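PDB 7D3U: monovalent Na+/H+ antiporter subunit D from Dietzia sp. DQ12-45-1b, which is a membrane subunit of the Mrp sodium/proton antiporter complex and probably takes part in its ion transport, being related to complex I antiporter-like subunits. Local coordinates for residues A101-R107 with I149-G153; Y144-M148 with V241-F245. All coordinates share one frame. Residues are numbered along the deposited sequence.

Contact 1: residues A101-R107 with I149-G153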
# COMPACT_ATOMS: atom_id res chain seq x y z
N ALA A 101 9.63 14.94 13.66
CA ALA A 101 9.82 15.38 12.28
C ALA A 101 9.21 16.76 12.05
O ALA A 101 9.83 17.63 11.44
CB ALA A 101 9.22 14.36 11.31
N GLY A 102 7.99 16.97 12.53
CA GLY A 102 7.28 18.20 12.25
C GLY A 102 5.79 17.98 12.08
O GLY A 102 5.01 18.93 12.18
N GLU A 103 5.39 16.74 11.83
CA GLU A 103 3.99 16.38 11.86
C GLU A 103 3.57 16.23 13.32
O GLU A 103 4.31 16.58 14.24
CB GLU A 103 3.73 15.11 11.05
CG GLU A 103 4.00 15.27 9.57
CD GLU A 103 5.35 14.72 9.16
OE1 GLU A 103 5.97 13.99 9.97
OE2 GLU A 103 5.80 15.02 8.03
N ALA A 104 2.35 15.74 13.56
CA ALA A 104 1.76 15.54 14.87
C ALA A 104 1.52 16.85 15.60
O ALA A 104 0.94 16.85 16.69
CB ALA A 104 2.60 14.62 15.77
N TYR A 105 1.94 17.98 15.03
CA TYR A 105 1.53 19.29 15.48
C TYR A 105 0.51 19.93 14.55
O TYR A 105 -0.18 20.86 14.96
CB TYR A 105 2.75 20.22 15.60
CG TYR A 105 3.75 19.78 16.64
CD1 TYR A 105 3.52 19.99 17.99
CD2 TYR A 105 4.93 19.16 16.27
CE1 TYR A 105 4.43 19.59 18.94
CE2 TYR A 105 5.85 18.76 17.21
CZ TYR A 105 5.60 18.97 18.55
OH TYR A 105 6.51 18.58 19.49
N LYS A 106 0.41 19.44 13.32
CA LYS A 106 -0.66 19.85 12.43
C LYS A 106 -2.00 19.42 13.00
O LYS A 106 -2.09 18.57 13.89
CB LYS A 106 -0.46 19.25 11.04
CG LYS A 106 0.92 19.49 10.45
CD LYS A 106 1.14 20.95 10.12
CE LYS A 106 2.59 21.24 9.82
NZ LYS A 106 3.33 21.66 11.03
N ARG A 107 -3.06 20.04 12.49
CA ARG A 107 -4.40 19.74 12.98
C ARG A 107 -4.79 18.31 12.67
O ARG A 107 -4.48 17.78 11.59
CB ARG A 107 -5.41 20.71 12.38
CG ARG A 107 -5.45 22.05 13.07
CD ARG A 107 -6.16 21.96 14.40
NE ARG A 107 -7.61 22.08 14.25
CZ ARG A 107 -8.30 23.19 14.48
NH1 ARG A 107 -7.67 24.29 14.87
NH2 ARG A 107 -9.61 23.20 14.31
N ILE A 149 -1.34 15.65 5.53
CA ILE A 149 -0.53 16.18 6.61
C ILE A 149 0.94 16.14 6.18
O ILE A 149 1.49 15.06 5.94
CB ILE A 149 -0.75 15.40 7.91
CG1 ILE A 149 -2.19 15.55 8.38
CG2 ILE A 149 0.21 15.88 8.98
CD1 ILE A 149 -2.56 16.96 8.75
N THR A 150 1.56 17.30 6.10
CA THR A 150 2.96 17.41 5.71
C THR A 150 3.73 18.19 6.76
O THR A 150 3.14 18.88 7.60
CB THR A 150 3.11 18.08 4.34
OG1 THR A 150 2.43 17.29 3.35
CG2 THR A 150 4.57 18.18 3.95
N ARG A 151 5.05 18.06 6.71
CA ARG A 151 5.90 18.77 7.66
C ARG A 151 5.72 20.28 7.57
O ARG A 151 5.82 20.98 8.58
CB ARG A 151 7.36 18.39 7.43
CG ARG A 151 8.38 19.27 8.14
CD ARG A 151 9.80 18.81 7.86
NE ARG A 151 10.21 19.05 6.48
CZ ARG A 151 10.19 18.14 5.52
NH1 ARG A 151 10.58 18.45 4.29
NH2 ARG A 151 9.76 16.91 5.78
N SER A 152 5.43 20.79 6.38
CA SER A 152 5.26 22.23 6.17
C SER A 152 3.81 22.67 6.21
O SER A 152 3.54 23.87 6.06
CB SER A 152 5.87 22.64 4.84
OG SER A 152 5.27 21.94 3.76
N GLY A 153 2.86 21.75 6.39
CA GLY A 153 1.46 22.11 6.44
C GLY A 153 0.81 22.37 5.11
O GLY A 153 -0.35 22.79 5.08

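Contact 2: residues Y144-M148 with V241-F245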
# COMPACT_ATOMS: atom_id res chain seq x y z
N TYR A 144 -6.42 8.68 4.18
CA TYR A 144 -6.48 9.71 3.16
C TYR A 144 -6.26 11.09 3.76
O TYR A 144 -5.68 11.96 3.10
CB TYR A 144 -7.83 9.66 2.44
CG TYR A 144 -8.17 8.29 1.88
CD1 TYR A 144 -7.18 7.39 1.54
CD2 TYR A 144 -9.50 7.92 1.69
CE1 TYR A 144 -7.50 6.14 1.03
CE2 TYR A 144 -9.82 6.68 1.18
CZ TYR A 144 -8.82 5.80 0.85
OH TYR A 144 -9.14 4.56 0.34
N GLY A 145 -6.72 11.32 4.99
CA GLY A 145 -6.45 12.58 5.65
C GLY A 145 -4.99 12.73 6.03
O GLY A 145 -4.45 13.84 6.00
N LEU A 146 -4.34 11.63 6.40
CA LEU A 146 -2.92 11.69 6.76
C LEU A 146 -2.03 11.92 5.55
O LEU A 146 -0.89 12.36 5.72
CB LEU A 146 -2.51 10.40 7.47
CG LEU A 146 -3.02 10.20 8.89
CD1 LEU A 146 -2.53 8.89 9.46
CD2 LEU A 146 -2.59 11.36 9.76
N MET A 147 -2.51 11.63 4.34
CA MET A 147 -1.72 11.88 3.15
C MET A 147 -1.59 13.36 2.83
O MET A 147 -0.73 13.73 2.03
CB MET A 147 -2.32 11.14 1.95
CG MET A 147 -2.31 9.64 2.09
SD MET A 147 -2.93 8.79 0.63
CE MET A 147 -1.67 9.25 -0.56
N MET A 148 -2.42 14.21 3.44
CA MET A 148 -2.31 15.65 3.28
C MET A 148 -1.50 16.31 4.38
O MET A 148 -1.02 17.43 4.19
CB MET A 148 -3.70 16.29 3.22
CG MET A 148 -4.57 15.81 2.08
SD MET A 148 -4.39 16.80 0.58
CE MET A 148 -3.19 15.82 -0.32
N VAL A 241 4.13 9.62 7.38
CA VAL A 241 2.88 8.97 6.97
C VAL A 241 3.17 7.69 6.20
O VAL A 241 2.51 6.66 6.41
CB VAL A 241 2.03 9.95 6.15
CG1 VAL A 241 0.66 9.38 5.91
CG2 VAL A 241 1.93 11.28 6.87
N THR A 242 4.16 7.72 5.31
CA THR A 242 4.49 6.51 4.56
C THR A 242 5.10 5.45 5.47
O THR A 242 4.88 4.26 5.26
CB THR A 242 5.44 6.84 3.41
OG1 THR A 242 5.83 5.63 2.76
CG2 THR A 242 6.68 7.56 3.90
N ALA A 243 5.86 5.86 6.48
CA ALA A 243 6.41 4.90 7.43
C ALA A 243 5.30 4.26 8.25
O ALA A 243 5.37 3.06 8.57
CB ALA A 243 7.43 5.58 8.34
N MET A 244 4.28 5.03 8.61
CA MET A 244 3.16 4.46 9.35
C MET A 244 2.33 3.54 8.46
O MET A 244 1.82 2.52 8.94
CB MET A 244 2.28 5.58 9.92
CG MET A 244 1.08 5.08 10.69
SD MET A 244 0.18 6.42 11.47
CE MET A 244 1.53 7.33 12.21
N PHE A 245 2.19 3.87 7.18
CA PHE A 245 1.38 3.06 6.29
C PHE A 245 2.10 1.81 5.81
O PHE A 245 1.46 0.85 5.37
CB PHE A 245 0.94 3.88 5.07
CG PHE A 245 -0.05 4.96 5.39
CD1 PHE A 245 -0.46 5.20 6.69
CD2 PHE A 245 -0.58 5.73 4.38
CE1 PHE A 245 -1.36 6.19 6.98
CE2 PHE A 245 -1.48 6.73 4.66
CZ PHE A 245 -1.87 6.96 5.96

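Contact 1: residues A101-R107 with I149-G153
Two interhelical loops meet in a buried contact: Ala101 ends helix 80-101 and the rest of 101-107 leads toward helix 109-125; 149-153 lies between helices 129-146 and 157-187. No hydrogen bond crosses; the fit is van der Waals. The backbones come nearest at Gly102 and Arg151, whose CA atoms are 4.8 Å apart. A CB on Gly102 would collide with Arg151 CG, and its phi of 144° would also press it against the preceding carbonyl. Thr150 to Gly153 form a type I beta turn, with Gly153 N bonded to Thr150 O at 3.1 Å, and the bent Lys106 side chain lies over it: Lys106 CE is 3.3 Å from Thr150 O and 3.5 Å from Gly153 N. Lys106 NZ reaches back weakly to Gly102 O (3.4 Å) and forms a salt bridge with Asp458. Ile149 packs beside Glu103, Lys106 and Arg107, its CG2 3.9 Å from Glu103 CG and its CD1 3.5 Å from Arg107 O. Glu103 OE2 is hydrogen-bonded to Ser238 OG. Gly153 and Ser152 bind the loop backbone at Ile456 and Leu446, Tyr109 of helix 109-125 packs on Ala104 and Ile149, and Leu758 of subunit A covers Arg107 and Ile149.

Contact 2: residues Y144-M148 with V241-F245
Apolar side-chain packing accounts for most of this buried contact between the end of helix 129-146 and the short helix 239-245. Leu146 is central: its CB lies 3.7 Å from Val241 CG1 and 3.8 Å from Phe245 CZ, while its CD1 is 4.2 Å from Met244 SD. Met244 and Phe245 follow Val241 by three and four residues, one helical turn, so all three side chains start out toward helix 129-146. Met147 extends the patch, its CG approaching the edge of the Phe245 ring at CE2 (4.0 Å). Backbone against side chain adds one tight approach, Leu146 O to Val241 CG2 at 3.2 Å; no hydrogen bond crosses the interface. Among ring interactions, Phe245 makes an edge-to-face contact with His249, at the start of helix 249-263. Tyr109 and neighbouring residues of helix 109-125 pack on Leu146 and Met244. By chain order, 109-125, 129-146 and the broken pair 239-245 and 249-263 are the fourth, fifth and eighth transmembrane helices, consistent with the first of the two inverted five-helix repeats of complex I-like antiporter subunits.

The two contacts adjoin: their centres are 11 Å apart, and Ile149 O of contact 1 packs on Val241 CG2 of contact 2 at 3.9 Å. Residues 144-148 run straight into 149-153, so a single chain segment leaves the helix packing of contact 2 and enters the loop packing of contact 1. Tyr109 touches residues of both. Contact 1 lies farther out, its centre about 20 Å from the centre of the chain, against about 11 Å for the centre of contact 2. A bound dodecyl maltoside touches Tyr105, and detergent is about 12 Å from the side chain of Met244. Subunit A borders both contacts, through its neighbouring residues Leu758 and Ala759.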